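Membrane-anchored mycosin mycp1 (Mycobacterium thermoresistibile, PDB 4HVL) is a subtilisin-like serine protease of the mycosin group, an essential, probably membrane-anchored component of the mycobacterial ESX-1 (type VII) secretion system. Local coordinates at residues 30-35 against 292-297; 106-111 against 314-319. One frame throughout, in Å; residues are numbered along the deposited sequence.

Contact 1: 30-35 against 292-297; sequences AAPTVY and GGEPVN
N297 and Y35 are joined by a side-chain-to-backbone hydrogen bond where the N-terminal loop 30-35 of this subtilisin fold runs along the surface of its three-stranded antiparallel sheet. The amide N of Y35 meets OD1 of N297 at 2.9 Å, on a lone pair in the plane of the amide, with an N-H...O angle of 157°. Two residues earlier, the carbonyl O of T33 accepts N297 N at 3.0 Å. N297 thus grips the loop from its backbone and its side chain. With chi1 at 69°, its CG sits between the backbone N and the carbonyl carbon, and OD1 also lies 3.2 Å from V34 CA. The Y35 ring, 69° from the N297 amide plane, brings CE2 to 3.4 Å from the carbonyl O of N297. Van der Waals contacts fill in beside the polar pair: V34 CG1 rests on the carbonyl O of P295 at 3.6 Å, and P32 CB makes an apolar contact with V296 CG1 at 3.8 Å. L104 of helix 102-110 touches both P32 and V296. S38 OG hydrogen-bonds N297 ND2 and Y35 O, fixing the amide from its other end.

Contact 2: 106-111 against 314-319; sequences ASVIAG and AAAYVS
V108 turns CG1 anti to its backbone N (chi1 167°), and Y317 turns CG anti to its carbonyl carbon (chi1 -71°); together these torsions set the valine methyl over the tyrosine ring. The CB of Y317 leaves its helix away from the neighbouring one, yet the ring comes back to meet it. V108 CG1 stands 3.6 Å from the centroid of the Y317 ring, nearly over its centre, a CH-pi contact on one face, with the two side chains crossing at about a right angle. The same methyl lies 3.8 Å from A316 CB, so it is set against both the ring and the alanine.

I109 also packs on A316. Its CG1 lies 3.6 Å from A316 CB and 3.5 Å from A316 O, while CD1 reaches S319 CB at 4.3 Å. The small A316 methyl is consistent with the close approach, 8.0 Å between the axes of 106-110 and 314-319, which run nearly parallel, 28° apart. In this subtilisin fold helix 102-110 starts just after the predicted catalytic H101, and helix 311-328 carries the predicted catalytic S312 in its first turn.

Strand 277-282 touches Y317 through A281 and P282, and S319 OG is hydrogen-bonded to N178 OD1. No hydrogen bond joins the two segments, and all the touching residues are buried, so the interface rests on apolar packing and a weakly directional CH-pi contact.

How the contacts relate
Along the chain the segments alternate, 30-35, 106-111, 292-297, 314-319, so the two contacts interlock in sequence. Their centres lie 16 Å apart and their nearest atoms about 6 Å, without touching. Helix 102-110 connects them: its C-terminal part forms one side of contact 2, while L104 near its start reaches contact 1. Contact 1 lies at the surface on the antiparallel sheet of strands 288-289, 295-300 and 305-307; contact 2 is buried, with helix 311-328 resting on the seven-stranded parallel sheet. The loop between strand 23-25 and helix 45-50 is thereby tied to the catalytic domain close to H101, which together with S312 binds a zinc ion in this structure.

Contact 1: 30-35 against 292-297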
ATOM      1  N   ALA A  30     -19.334  -2.317   5.443  1.00 23.62           N
ATOM      2  CA  ALA A  30     -19.335  -3.367   4.424  1.00 22.38           C
ATOM      3  C   ALA A  30     -18.643  -4.611   4.949  1.00 20.83           C
ATOM      4  O   ALA A  30     -17.929  -4.564   5.958  1.00 21.42           O
ATOM      5  CB  ALA A  30     -18.626  -2.872   3.172  1.00 22.02           C
ATOM      6  N   ALA A  31     -18.879  -5.731   4.264  1.00 19.97           N
ATOM      7  CA  ALA A  31     -18.145  -6.978   4.499  1.00 18.87           C
ATOM      8  C   ALA A  31     -17.807  -7.582   3.139  1.00 18.34           C
ATOM      9  O   ALA A  31     -18.552  -7.399   2.185  1.00 18.15           O
ATOM     10  CB  ALA A  31     -18.976  -7.937   5.301  1.00 19.80           C
ATOM     11  N   PRO A  32     -16.661  -8.263   3.036  1.00 17.46           N
ATOM     12  CA  PRO A  32     -16.318  -8.898   1.783  1.00 17.32           C
ATOM     13  C   PRO A  32     -17.157 -10.140   1.575  1.00 17.00           C
ATOM     14  O   PRO A  32     -17.782 -10.645   2.529  1.00 16.37           O
ATOM     15  CB  PRO A  32     -14.857  -9.293   1.995  1.00 18.04           C
ATOM     16  CG  PRO A  32     -14.791  -9.584   3.441  1.00 18.47           C
ATOM     17  CD  PRO A  32     -15.654  -8.530   4.078  1.00 17.63           C
ATOM     18  N   THR A  33     -17.108 -10.666   0.356  1.00 16.95           N
ATOM     19  CA  THR A  33     -17.908 -11.817   0.001  1.00 16.72           C
ATOM     20  C   THR A  33     -17.193 -12.693  -1.057  1.00 17.07           C
ATOM     21  O   THR A  33     -15.972 -12.624  -1.211  1.00 17.12           O
ATOM     22  CB  THR A  33     -19.369 -11.380  -0.355  1.00 16.74           C
ATOM     23  OG1 THR A  33     -20.178 -12.530  -0.564  1.00 16.89           O
ATOM     24  CG2 THR A  33     -19.457 -10.446  -1.594  1.00 17.75           C
ATOM     25  N   VAL A  34     -17.960 -13.508  -1.761  1.00 17.21           N
ATOM     26  CA  VAL A  34     -17.424 -14.473  -2.709  1.00 18.52           C
ATOM     27  C   VAL A  34     -18.295 -14.514  -3.947  1.00 19.86           C
ATOM     28  O   VAL A  34     -19.489 -14.198  -3.888  1.00 21.04           O
ATOM     29  CB  VAL A  34     -17.364 -15.890  -2.083  1.00 18.53           C
ATOM     30  CG1 VAL A  34     -16.464 -15.886  -0.857  1.00 19.30           C
ATOM     31  CG2 VAL A  34     -18.757 -16.379  -1.694  1.00 17.69           C
ATOM     32  N   TYR A  35     -17.690 -14.867  -5.080  1.00 19.21           N
ATOM     33  CA  TYR A  35     -18.453 -15.167  -6.282  1.00 19.29           C
ATOM     34  C   TYR A  35     -19.137 -16.516  -6.097  1.00 20.49           C
ATOM     35  O   TYR A  35     -18.540 -17.459  -5.539  1.00 19.68           O
ATOM     36  CB  TYR A  35     -17.557 -15.184  -7.526  1.00 19.30           C
ATOM     37  CG  TYR A  35     -17.271 -13.808  -8.068  1.00 20.00           C
ATOM     38  CD1 TYR A  35     -18.226 -13.125  -8.815  1.00 20.27           C
ATOM     39  CD2 TYR A  35     -16.055 -13.174  -7.816  1.00 20.50           C
ATOM     40  CE1 TYR A  35     -17.970 -11.863  -9.321  1.00 21.24           C
ATOM     41  CE2 TYR A  35     -15.799 -11.897  -8.311  1.00 21.11           C
ATOM     42  CZ  TYR A  35     -16.764 -11.252  -9.057  1.00 21.20           C
ATOM     43  OH  TYR A  35     -16.536  -9.988  -9.533  1.00 23.16           O
ATOM     44  N   GLY A 292     -13.509 -13.104   9.366  1.00 17.89           N
ATOM     45  CA  GLY A 292     -13.420 -14.328  10.165  1.00 18.86           C
ATOM     46  C   GLY A 292     -12.219 -15.176   9.758  1.00 19.05           C
ATOM     47  O   GLY A 292     -12.048 -16.264  10.257  1.00 19.73           O
ATOM     48  N   GLY A 293     -11.385 -14.673   8.857  1.00 18.98           N
ATOM     49  CA  GLY A 293     -10.299 -15.476   8.298  1.00 19.22           C
ATOM     50  C   GLY A 293     -10.753 -16.430   7.212  1.00 19.22           C
ATOM     51  O   GLY A 293     -10.016 -17.362   6.852  1.00 20.38           O
ATOM     52  N   GLU A 294     -11.953 -16.175   6.674  1.00 18.95           N
ATOM     53  CA  GLU A 294     -12.567 -16.975   5.603  1.00 19.00           C
ATOM     54  C   GLU A 294     -12.121 -16.472   4.232  1.00 18.19           C
ATOM     55  O   GLU A 294     -12.019 -15.267   4.019  1.00 18.08           O
ATOM     56  CB  GLU A 294     -14.115 -16.910   5.717  1.00 19.43           C
ATOM     57  CG  GLU A 294     -14.823 -15.689   5.106  1.00 19.15           C
ATOM     58  CD  GLU A 294     -14.703 -14.359   5.868  1.00 19.23           C
ATOM     59  OE1 GLU A 294     -13.948 -14.261   6.849  1.00 19.07           O
ATOM     60  OE2 GLU A 294     -15.398 -13.375   5.487  1.00 19.31           O
ATOM     61  N   PRO A 295     -11.881 -17.383   3.280  1.00 18.49           N
ATOM     62  CA  PRO A 295     -11.473 -16.894   1.967  1.00 17.82           C
ATOM     63  C   PRO A 295     -12.566 -16.033   1.300  1.00 17.73           C
ATOM     64  O   PRO A 295     -13.758 -16.335   1.412  1.00 18.15           O
ATOM     65  CB  PRO A 295     -11.196 -18.169   1.158  1.00 18.64           C
ATOM     66  CG  PRO A 295     -11.578 -19.323   2.004  1.00 19.23           C
ATOM     67  CD  PRO A 295     -11.996 -18.855   3.352  1.00 19.06           C
ATOM     68  N   VAL A 296     -12.138 -14.940   0.668  1.00 16.56           N
ATOM     69  CA  VAL A 296     -13.022 -14.073  -0.076  1.00 16.48           C
ATOM     70  C   VAL A 296     -12.401 -13.683  -1.418  1.00 16.02           C
ATOM     71  O   VAL A 296     -11.171 -13.635  -1.554  1.00 15.63           O
ATOM     72  CB  VAL A 296     -13.350 -12.778   0.699  1.00 16.56           C
ATOM     73  CG1 VAL A 296     -14.277 -13.072   1.869  1.00 16.85           C
ATOM     74  CG2 VAL A 296     -12.072 -12.047   1.148  1.00 16.02           C
ATOM     75  N   ASN A 297     -13.257 -13.346  -2.383  1.00 16.29           N
ATOM     76  CA  ASN A 297     -12.807 -12.911  -3.708  1.00 16.30           C
ATOM     77  C   ASN A 297     -13.764 -11.962  -4.442  1.00 17.05           C
ATOM     78  O   ASN A 297     -13.639 -11.780  -5.649  1.00 17.13           O
ATOM     79  CB  ASN A 297     -12.490 -14.142  -4.579  1.00 16.60           C
ATOM     80  CG  ASN A 297     -13.725 -14.925  -4.959  1.00 17.46           C
ATOM     81  OD1 ASN A 297     -14.838 -14.614  -4.521  1.00 17.82           O
ATOM     82  ND2 ASN A 297     -13.541 -15.956  -5.784  1.00 17.83           N
TER

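Contact 2: 106-111 against 314-319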
ATOM      1  N   ALA A 106      -4.129  -6.898   4.904  1.00 14.45           N
ATOM      2  CA  ALA A 106      -3.363  -7.575   5.948  1.00 14.77           C
ATOM      3  C   ALA A 106      -3.276  -9.078   5.690  1.00 14.59           C
ATOM      4  O   ALA A 106      -2.204  -9.681   5.913  1.00 14.53           O
ATOM      5  CB  ALA A 106      -3.950  -7.292   7.334  1.00 14.54           C
ATOM      6  N   SER A 107      -4.367  -9.668   5.180  1.00 14.54           N
ATOM      7  CA  SER A 107      -4.385 -11.113   4.897  1.00 14.80           C
ATOM      8  C   SER A 107      -3.415 -11.499   3.786  1.00 14.71           C
ATOM      9  O   SER A 107      -2.803 -12.573   3.843  1.00 14.42           O
ATOM     10  CB  SER A 107      -5.787 -11.631   4.577  1.00 14.93           C
ATOM     11  OG  SER A 107      -6.193 -11.308   3.255  1.00 14.57           O
ATOM     12  N   VAL A 108      -3.270 -10.632   2.792  1.00 14.65           N
ATOM     13  CA  VAL A 108      -2.343 -10.878   1.680  1.00 15.09           C
ATOM     14  C   VAL A 108      -0.878 -10.831   2.166  1.00 15.41           C
ATOM     15  O   VAL A 108      -0.059 -11.681   1.795  1.00 16.01           O
ATOM     16  CB  VAL A 108      -2.609  -9.900   0.492  1.00 15.06           C
ATOM     17  CG1 VAL A 108      -1.477  -9.923  -0.513  1.00 15.13           C
ATOM     18  CG2 VAL A 108      -3.909 -10.248  -0.213  1.00 15.26           C
ATOM     19  N   ILE A 109      -0.570  -9.861   3.034  1.00 15.62           N
ATOM     20  CA  ILE A 109       0.765  -9.688   3.607  1.00 15.59           C
ATOM     21  C   ILE A 109       1.120 -10.894   4.519  1.00 16.18           C
ATOM     22  O   ILE A 109       2.148 -11.532   4.341  1.00 16.44           O
ATOM     23  CB  ILE A 109       0.835  -8.386   4.446  1.00 15.49           C
ATOM     24  CG1 ILE A 109       0.599  -7.140   3.565  1.00 15.10           C
ATOM     25  CG2 ILE A 109       2.170  -8.287   5.183  1.00 15.76           C
ATOM     26  CD1 ILE A 109       0.432  -5.845   4.338  1.00 15.16           C
ATOM     27  N   ALA A 110       0.241 -11.207   5.470  1.00 16.66           N
ATOM     28  CA  ALA A 110       0.593 -12.102   6.575  1.00 16.37           C
ATOM     29  C   ALA A 110      -0.490 -13.097   6.981  1.00 16.35           C
ATOM     30  O   ALA A 110      -0.420 -13.677   8.057  1.00 16.44           O
ATOM     31  CB  ALA A 110       1.027 -11.269   7.768  1.00 16.37           C
ATOM     32  N   GLY A 111      -1.464 -13.339   6.112  1.00 16.06           N
ATOM     33  CA  GLY A 111      -2.526 -14.275   6.426  1.00 16.06           C
ATOM     34  C   GLY A 111      -1.996 -15.677   6.665  1.00 16.51           C
ATOM     35  O   GLY A 111      -1.147 -16.160   5.924  1.00 16.80           O
ATOM     36  N   ALA A 314      -1.135  -4.974  -4.746  1.00 15.07           N
ATOM     37  CA  ALA A 314       0.228  -4.992  -5.251  1.00 15.11           C
ATOM     38  C   ALA A 314       1.226  -4.606  -4.149  1.00 15.11           C
ATOM     39  O   ALA A 314       2.229  -5.307  -3.909  1.00 15.42           O
ATOM     40  CB  ALA A 314       0.367  -4.064  -6.443  1.00 15.86           C
ATOM     41  N   ALA A 315       0.935  -3.511  -3.454  1.00 14.82           N
ATOM     42  CA  ALA A 315       1.795  -3.078  -2.360  1.00 14.76           C
ATOM     43  C   ALA A 315       1.873  -4.112  -1.257  1.00 14.22           C
ATOM     44  O   ALA A 315       2.938  -4.313  -0.695  1.00 13.91           O
ATOM     45  CB  ALA A 315       1.349  -1.734  -1.804  1.00 15.07           C
ATOM     46  N   ALA A 316       0.746  -4.768  -0.972  1.00 14.48           N
ATOM     47  CA  ALA A 316       0.692  -5.815   0.056  1.00 14.59           C
ATOM     48  C   ALA A 316       1.613  -6.975  -0.285  1.00 14.58           C
ATOM     49  O   ALA A 316       2.335  -7.449   0.591  1.00 14.57           O
ATOM     50  CB  ALA A 316      -0.743  -6.299   0.302  1.00 14.71           C
ATOM     51  N   TYR A 317       1.615  -7.445  -1.537  1.00 14.58           N
ATOM     52  CA  TYR A 317       2.569  -8.526  -1.905  1.00 15.03           C
ATOM     53  C   TYR A 317       4.033  -8.109  -1.678  1.00 14.85           C
ATOM     54  O   TYR A 317       4.817  -8.898  -1.163  1.00 14.97           O
ATOM     55  CB  TYR A 317       2.397  -9.026  -3.350  1.00 15.40           C
ATOM     56  CG  TYR A 317       1.154  -9.822  -3.542  1.00 16.10           C
ATOM     57  CD1 TYR A 317       1.067 -11.116  -3.095  1.00 16.70           C
ATOM     58  CD2 TYR A 317       0.048  -9.271  -4.164  1.00 16.92           C
ATOM     59  CE1 TYR A 317      -0.089 -11.836  -3.245  1.00 17.43           C
ATOM     60  CE2 TYR A 317      -1.105  -9.990  -4.339  1.00 17.32           C
ATOM     61  CZ  TYR A 317      -1.162 -11.269  -3.872  1.00 17.49           C
ATOM     62  OH  TYR A 317      -2.319 -11.966  -4.030  1.00 19.51           O
ATOM     63  N   VAL A 318       4.379  -6.871  -2.039  1.00 14.58           N
ATOM     64  CA  VAL A 318       5.749  -6.364  -1.894  1.00 14.51           C
ATOM     65  C   VAL A 318       6.136  -6.196  -0.413  1.00 14.80           C
ATOM     66  O   VAL A 318       7.260  -6.539  -0.038  1.00 15.60           O
ATOM     67  CB  VAL A 318       5.952  -5.034  -2.678  1.00 14.64           C
ATOM     68  CG1 VAL A 318       7.344  -4.459  -2.485  1.00 14.82           C
ATOM     69  CG2 VAL A 318       5.702  -5.261  -4.160  1.00 14.83           C
ATOM     70  N   SER A 319       5.238  -5.666   0.413  1.00 14.33           N
ATOM     71  CA  SER A 319       5.461  -5.608   1.862  1.00 14.74           C
ATOM     72  C   SER A 319       5.718  -6.988   2.477  1.00 14.65           C
ATOM     73  O   SER A 319       6.621  -7.158   3.274  1.00 14.55           O
ATOM     74  CB  SER A 319       4.297  -4.940   2.574  1.00 14.71           C
ATOM     75  OG  SER A 319       4.232  -3.579   2.190  1.00 15.11           O
TER